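Local coordinates for protein tryptophan halogenase (Shewanella frigidimarina, PDB 2PYX) that is probably a flavin-dependent halogenase that binds FAD and acts on tryptophan, at residues Ile75-Lys89 against Tyr168-Leu181. Residues are numbered along the deposited sequence; the frame is centred on the assembly and turned at random. Where two conformers were deposited one is given.
Sequences IDENDFIRQCDASFK and YGYHLNAAKFSQLL
With CG swung trans to the backbone N (chi1 170°), F80 drops its ring from helix 77-83 between Y170 and F177, while Y170, its CG opposite the carbonyl carbon (chi1 -52°), turns a ring face to meet it. F80 CE2 sits over the centre of the Y170 ring, 3.6 Å from Y170 CG, in an edge-to-face stack; F80 CE1 makes a second T-shaped contact, near the rim of one F177 face. L180 CD2 packs 3.6 Å from C84 SG. At the hydroxyl end of the Y170 ring, E77 OE2 takes two hydroxyl protons: Y168 OH at 2.5 Å on its syn lone pair, ring and carboxylate nearly coplanar, and Y170 OH at 2.6 Å from the anti side, out of the carboxylate plane. The other oxygen, OE1, is salt-bridged to K155. A phenylalanine in place of Y170 would probably leave E77 OE2 with one hydroxyl donor fewer. Beyond the helix, strands 87-89 and 169-172 pair antiparallel within the mixed sheet that carries K89, the predicted active-site lysine; K89 N meets G169 O at 2.8 Å, and S87 and H171 exchange both backbone bonds. K89 CB lies over the H171 ring, a CH-pi contact 3.8 Å from its centroid, and H171 NE2 bonds T274. Where helix 174-181 begins, N173 N reaches C84 O at 3.0 Å in a nearly straight bond (168°), and N173 OD1 caps the helix through K176 N.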
loop_
_atom_site.group_PDB
_atom_site.type_symbol
_atom_site.label_atom_id
_atom_site.label_comp_id
_atom_site.label_asym_id
_atom_site.label_seq_id
_atom_site.Cartn_x
_atom_site.Cartn_y
_atom_site.Cartn_z
ATOM N N ILE A 75 7.058 2.721 17.934
ATOM C CA ILE A 75 8.269 2.087 17.416
ATOM C C ILE A 75 9.286 3.161 17.026
ATOM O O ILE A 75 8.951 4.189 16.406
ATOM C CB ILE A 75 7.951 1.187 16.176
ATOM C CG1 ILE A 75 6.895 0.128 16.511
ATOM C CG2 ILE A 75 9.224 0.530 15.650
ATOM C CD1 ILE A 75 7.195 -0.729 17.633
ATOM N N ASP A 76 10.529 2.931 17.448
ATOM C CA ASP A 76 11.657 3.784 17.103
ATOM C C ASP A 76 12.074 3.481 15.650
ATOM O O ASP A 76 12.184 2.323 15.259
ATOM C CB ASP A 76 12.778 3.494 18.109
ATOM C CG ASP A 76 14.061 4.233 17.811
ATOM O OD1 ASP A 76 14.755 3.885 16.822
ATOM O OD2 ASP A 76 14.406 5.137 18.609
ATOM N N GLU A 77 12.305 4.524 14.849
ATOM C CA GLU A 77 12.580 4.327 13.436
ATOM C C GLU A 77 13.857 3.556 13.221
ATOM O O GLU A 77 13.972 2.751 12.291
ATOM C CB GLU A 77 12.646 5.641 12.651
ATOM C CG GLU A 77 12.555 5.354 11.139
ATOM C CD GLU A 77 12.540 6.594 10.249
ATOM O OE1 GLU A 77 13.036 7.668 10.656
ATOM O OE2 GLU A 77 12.006 6.526 9.105
ATOM N N ASN A 78 14.870 3.830 14.049
ATOM C CA ASN A 78 16.123 3.085 13.888
ATOM C C ASN A 78 15.915 1.593 14.162
ATOM O O ASN A 78 16.397 0.740 13.406
ATOM C CB ASN A 78 17.232 3.662 14.773
ATOM C CG ASN A 78 17.494 5.126 14.485
ATOM O OD1 ASN A 78 17.576 5.535 13.323
ATOM N ND2 ASN A 78 17.652 5.928 15.549
ATOM N N ASP A 79 15.201 1.288 15.240
ATOM C CA ASP A 79 14.872 -0.091 15.586
ATOM C C ASP A 79 14.121 -0.768 14.426
ATOM O O ASP A 79 14.424 -1.875 14.040
ATOM C CB ASP A 79 13.978 -0.135 16.840
ATOM C CG ASP A 79 14.707 0.222 18.122
ATOM O OD1 ASP A 79 15.952 0.293 18.152
ATOM O OD2 ASP A 79 14.008 0.405 19.138
ATOM N N PHE A 80 13.111 -0.085 13.888
ATOM C CA PHE A 80 12.352 -0.610 12.755
ATOM C C PHE A 80 13.245 -0.937 11.555
ATOM O O PHE A 80 13.203 -2.036 10.979
ATOM C CB PHE A 80 11.246 0.398 12.362
ATOM C CG PHE A 80 10.569 0.070 11.059
ATOM C CD1 PHE A 80 9.639 -0.962 10.979
ATOM C CD2 PHE A 80 10.869 0.777 9.896
ATOM C CE1 PHE A 80 9.051 -1.291 9.770
ATOM C CE2 PHE A 80 10.281 0.449 8.701
ATOM C CZ PHE A 80 9.363 -0.578 8.624
ATOM N N ILE A 81 14.038 0.044 11.137
ATOM C CA ILE A 81 14.890 -0.115 9.961
ATOM C C ILE A 81 15.876 -1.266 10.154
ATOM O O ILE A 81 16.070 -2.100 9.263
ATOM C CB ILE A 81 15.623 1.221 9.613
ATOM C CG1 ILE A 81 14.609 2.230 9.093
ATOM C CG2 ILE A 81 16.740 1.008 8.584
ATOM C CD1 ILE A 81 15.168 3.635 8.885
ATOM N N ARG A 82 16.469 -1.317 11.345
ATOM C CA ARG A 82 17.480 -2.310 11.632
ATOM C C ARG A 82 16.868 -3.697 11.691
ATOM O O ARG A 82 17.428 -4.633 11.144
ATOM C CB ARG A 82 18.178 -1.963 12.945
ATOM C CG ARG A 82 19.080 -0.674 12.855
ATOM C CD ARG A 82 19.478 -0.131 14.224
ATOM N NE ARG A 82 20.274 1.112 14.170
ATOM C CZ ARG A 82 20.444 1.936 15.209
ATOM N NH1 ARG A 82 19.874 1.667 16.380
ATOM N NH2 ARG A 82 21.180 3.035 15.100
ATOM N N GLN A 83 15.719 -3.831 12.333
ATOM C CA GLN A 83 15.132 -5.151 12.606
ATOM C C GLN A 83 14.283 -5.730 11.468
ATOM O O GLN A 83 14.039 -6.940 11.410
ATOM C CB GLN A 83 14.358 -5.097 13.920
ATOM C CG GLN A 83 15.303 -4.864 15.098
ATOM C CD GLN A 83 14.576 -4.570 16.398
ATOM O OE1 GLN A 83 13.516 -5.130 16.667
ATOM N NE2 GLN A 83 15.145 -3.677 17.208
ATOM N N CYS A 84 13.813 -4.869 10.562
ATOM C CA CYS A 84 12.875 -5.301 9.528
ATOM C C CYS A 84 13.472 -5.304 8.124
ATOM O O CYS A 84 12.724 -5.380 7.134
ATOM C CB CYS A 84 11.614 -4.423 9.578
ATOM S SG CYS A 84 10.843 -4.501 11.203
ATOM N N ASP A 85 14.797 -5.199 8.043
ATOM C CA ASP A 85 15.507 -5.155 6.765
ATOM C C ASP A 85 14.882 -4.110 5.848
ATOM O O ASP A 85 14.596 -4.376 4.694
ATOM C CB ASP A 85 15.505 -6.546 6.107
ATOM C CG ASP A 85 16.569 -6.700 5.021
ATOM O OD1 ASP A 85 17.459 -5.835 4.911
ATOM O OD2 ASP A 85 16.519 -7.707 4.288
ATOM N N ALA A 86 14.685 -2.919 6.372
ATOM C CA ALA A 86 13.950 -1.893 5.635
ATOM C C ALA A 86 14.854 -0.937 4.854
ATOM O O ALA A 86 16.019 -0.715 5.203
ATOM C CB ALA A 86 13.099 -1.096 6.582
ATOM N N SER A 87 14.301 -0.414 3.763
ATOM C CA SER A 87 14.888 0.705 3.037
ATOM C C SER A 87 13.777 1.733 2.781
ATOM O O SER A 87 12.581 1.472 3.021
ATOM C CB SER A 87 15.530 0.249 1.722
ATOM O OG SER A 87 16.274 1.297 1.118
ATOM N N PHE A 88 14.155 2.922 2.299
ATOM C CA PHE A 88 13.211 4.007 2.052
ATOM C C PHE A 88 12.615 3.882 0.685
ATOM O O PHE A 88 13.337 3.702 -0.283
ATOM C CB PHE A 88 13.915 5.364 2.180
ATOM C CG PHE A 88 14.624 5.525 3.484
ATOM C CD1 PHE A 88 13.916 5.758 4.650
ATOM C CD2 PHE A 88 15.990 5.384 3.552
ATOM C CE1 PHE A 88 14.596 5.869 5.855
ATOM C CE2 PHE A 88 16.658 5.477 4.757
ATOM C CZ PHE A 88 15.961 5.718 5.895
ATOM N N LYS A 89 11.294 4.050 0.609
ATOM C CA LYS A 89 10.563 4.015 -0.662
ATOM C C LYS A 89 9.959 5.398 -0.912
ATOM O O LYS A 89 9.219 5.899 -0.079
ATOM C CB LYS A 89 9.444 2.979 -0.576
ATOM C CG LYS A 89 8.495 2.970 -1.754
ATOM C CD LYS A 89 7.333 2.023 -1.534
ATOM C CE LYS A 89 6.306 2.186 -2.619
ATOM N NZ LYS A 89 5.069 1.444 -2.232
ATOM N N TYR A 168 8.182 9.876 2.275
ATOM C CA TYR A 168 8.624 8.520 2.059
ATOM C C TYR A 168 7.817 7.530 2.859
ATOM O O TYR A 168 7.249 7.862 3.892
ATOM C CB TYR A 168 10.111 8.349 2.389
ATOM C CG TYR A 168 10.495 8.445 3.846
ATOM C CD1 TYR A 168 10.801 9.683 4.432
ATOM C CD2 TYR A 168 10.601 7.318 4.646
ATOM C CE1 TYR A 168 11.159 9.776 5.752
ATOM C CE2 TYR A 168 10.961 7.403 5.965
ATOM C CZ TYR A 168 11.226 8.636 6.535
ATOM O OH TYR A 168 11.604 8.709 7.869
ATOM N N GLY A 169 7.737 6.320 2.300
ATOM C CA GLY A 169 7.382 5.110 3.042
ATOM C C GLY A 169 8.574 4.160 3.019
ATOM O O GLY A 169 9.729 4.582 2.910
ATOM N N TYR A 170 8.288 2.867 3.078
ATOM C CA TYR A 170 9.328 1.861 3.199
ATOM C C TYR A 170 9.168 0.671 2.250
ATOM O O TYR A 170 8.077 0.351 1.796
ATOM C CB TYR A 170 9.388 1.310 4.626
ATOM C CG TYR A 170 9.495 2.378 5.706
ATOM C CD1 TYR A 170 10.730 2.910 6.063
ATOM C CD2 TYR A 170 8.359 2.808 6.374
ATOM C CE1 TYR A 170 10.828 3.865 7.066
ATOM C CE2 TYR A 170 8.431 3.775 7.354
ATOM C CZ TYR A 170 9.674 4.293 7.700
ATOM O OH TYR A 170 9.749 5.235 8.702
ATOM N N HIS A 171 10.297 0.015 2.002
ATOM C CA HIS A 171 10.332 -1.393 1.614
ATOM C C HIS A 171 10.768 -2.162 2.861
ATOM O O HIS A 171 11.698 -1.723 3.552
ATOM C CB HIS A 171 11.354 -1.619 0.507
ATOM C CG HIS A 171 11.045 -0.905 -0.768
ATOM N ND1 HIS A 171 11.977 -0.137 -1.439
ATOM C CD2 HIS A 171 9.918 -0.875 -1.521
ATOM C CE1 HIS A 171 11.422 0.352 -2.535
ATOM N NE2 HIS A 171 10.173 -0.080 -2.608
ATOM N N LEU A 172 10.122 -3.293 3.134
ATOM C CA LEU A 172 10.385 -4.026 4.376
ATOM C C LEU A 172 10.198 -5.525 4.196
ATOM O O LEU A 172 9.581 -5.963 3.233
ATOM C CB LEU A 172 9.485 -3.495 5.516
ATOM C CG LEU A 172 7.953 -3.532 5.313
ATOM C CD1 LEU A 172 7.302 -4.912 5.560
ATOM C CD2 LEU A 172 7.233 -2.506 6.197
ATOM N N ASN A 173 10.742 -6.281 5.143
ATOM C CA ASN A 173 10.466 -7.725 5.267
ATOM C C ASN A 173 9.257 -7.868 6.204
ATOM O O ASN A 173 9.347 -7.536 7.398
ATOM C CB ASN A 173 11.711 -8.398 5.852
ATOM C CG ASN A 173 11.536 -9.891 6.112
ATOM O OD1 ASN A 173 10.509 -10.351 6.625
ATOM N ND2 ASN A 173 12.612 -10.653 5.836
ATOM N N ALA A 174 8.131 -8.313 5.686
ATOM C CA ALA A 174 6.900 -8.351 6.493
ATOM C C ALA A 174 6.951 -9.291 7.690
ATOM O O ALA A 174 6.358 -9.008 8.748
ATOM C CB ALA A 174 5.691 -8.670 5.636
ATOM N N ALA A 175 7.614 -10.432 7.531
ATOM C CA ALA A 175 7.693 -11.375 8.639
ATOM C C ALA A 175 8.506 -10.769 9.792
ATOM O O ALA A 175 8.167 -10.912 10.969
ATOM C CB ALA A 175 8.310 -12.690 8.206
ATOM N N LYS A 176 9.598 -10.105 9.457
ATOM C CA LYS A 176 10.406 -9.457 10.487
ATOM C C LYS A 176 9.643 -8.318 11.163
ATOM O O LYS A 176 9.747 -8.103 12.370
ATOM C CB LYS A 176 11.741 -8.956 9.923
ATOM C CG LYS A 176 12.696 -10.095 9.571
ATOM C CD LYS A 176 13.984 -9.611 8.980
ATOM C CE LYS A 176 14.903 -10.792 8.664
ATOM N NZ LYS A 176 16.327 -10.359 8.665
ATOM N N PHE A 177 8.822 -7.618 10.382
ATOM C CA PHE A 177 7.975 -6.570 10.929
ATOM C C PHE A 177 6.937 -7.150 11.904
ATOM O O PHE A 177 6.764 -6.650 12.995
ATOM C CB PHE A 177 7.328 -5.793 9.761
ATOM C CG PHE A 177 6.531 -4.561 10.149
ATOM C CD1 PHE A 177 6.824 -3.815 11.285
ATOM C CD2 PHE A 177 5.531 -4.113 9.294
ATOM C CE1 PHE A 177 6.079 -2.675 11.604
ATOM C CE2 PHE A 177 4.802 -2.959 9.607
ATOM C CZ PHE A 177 5.083 -2.268 10.758
ATOM N N SER A 178 6.262 -8.215 11.516
ATOM C CA SER A 178 5.288 -8.865 12.380
ATOM C C SER A 178 5.939 -9.300 13.693
ATOM O O SER A 178 5.339 -9.193 14.757
ATOM C CB SER A 178 4.700 -10.078 11.659
ATOM O OG SER A 178 3.940 -9.650 10.556
ATOM N N GLN A 179 7.171 -9.812 13.602
ATOM C CA GLN A 179 7.896 -10.227 14.811
ATOM C C GLN A 179 8.218 -9.050 15.725
ATOM O O GLN A 179 8.034 -9.107 16.938
ATOM C CB GLN A 179 9.165 -10.985 14.462
ATOM C CG GLN A 179 9.871 -11.585 15.690
ATOM C CD GLN A 179 8.953 -12.424 16.585
ATOM O OE1 GLN A 179 8.236 -13.312 16.115
ATOM N NE2 GLN A 179 8.972 -12.138 17.890
ATOM N N LEU A 180 8.676 -7.953 15.128
ATOM C CA LEU A 180 8.929 -6.747 15.915
ATOM C C LEU A 180 7.657 -6.265 16.621
ATOM O O LEU A 180 7.661 -5.925 17.786
ATOM C CB LEU A 180 9.522 -5.647 15.030
ATOM C CG LEU A 180 9.698 -4.234 15.578
ATOM C CD1 LEU A 180 10.379 -4.271 16.917
ATOM C CD2 LEU A 180 10.513 -3.369 14.656
ATOM N N LEU A 181 6.553 -6.256 15.890
ATOM C CA LEU A 181 5.287 -5.797 16.455
ATOM C C LEU A 181 4.789 -6.743 17.572
ATOM O O LEU A 181 4.233 -6.302 18.575
ATOM C CB LEU A 181 4.208 -5.700 15.367
ATOM C CG LEU A 181 4.432 -4.548 14.382
ATOM C CD1 LEU A 181 3.498 -4.747 13.194
ATOM C CD2 LEU A 181 4.231 -3.178 15.054
HETATM O O HOH W 1 12.080 -8.689 13.680
HETATM O O HOH W 2 14.922 -9.636 4.528
HETATM O O HOH W 3 14.563 1.443 -1.223
#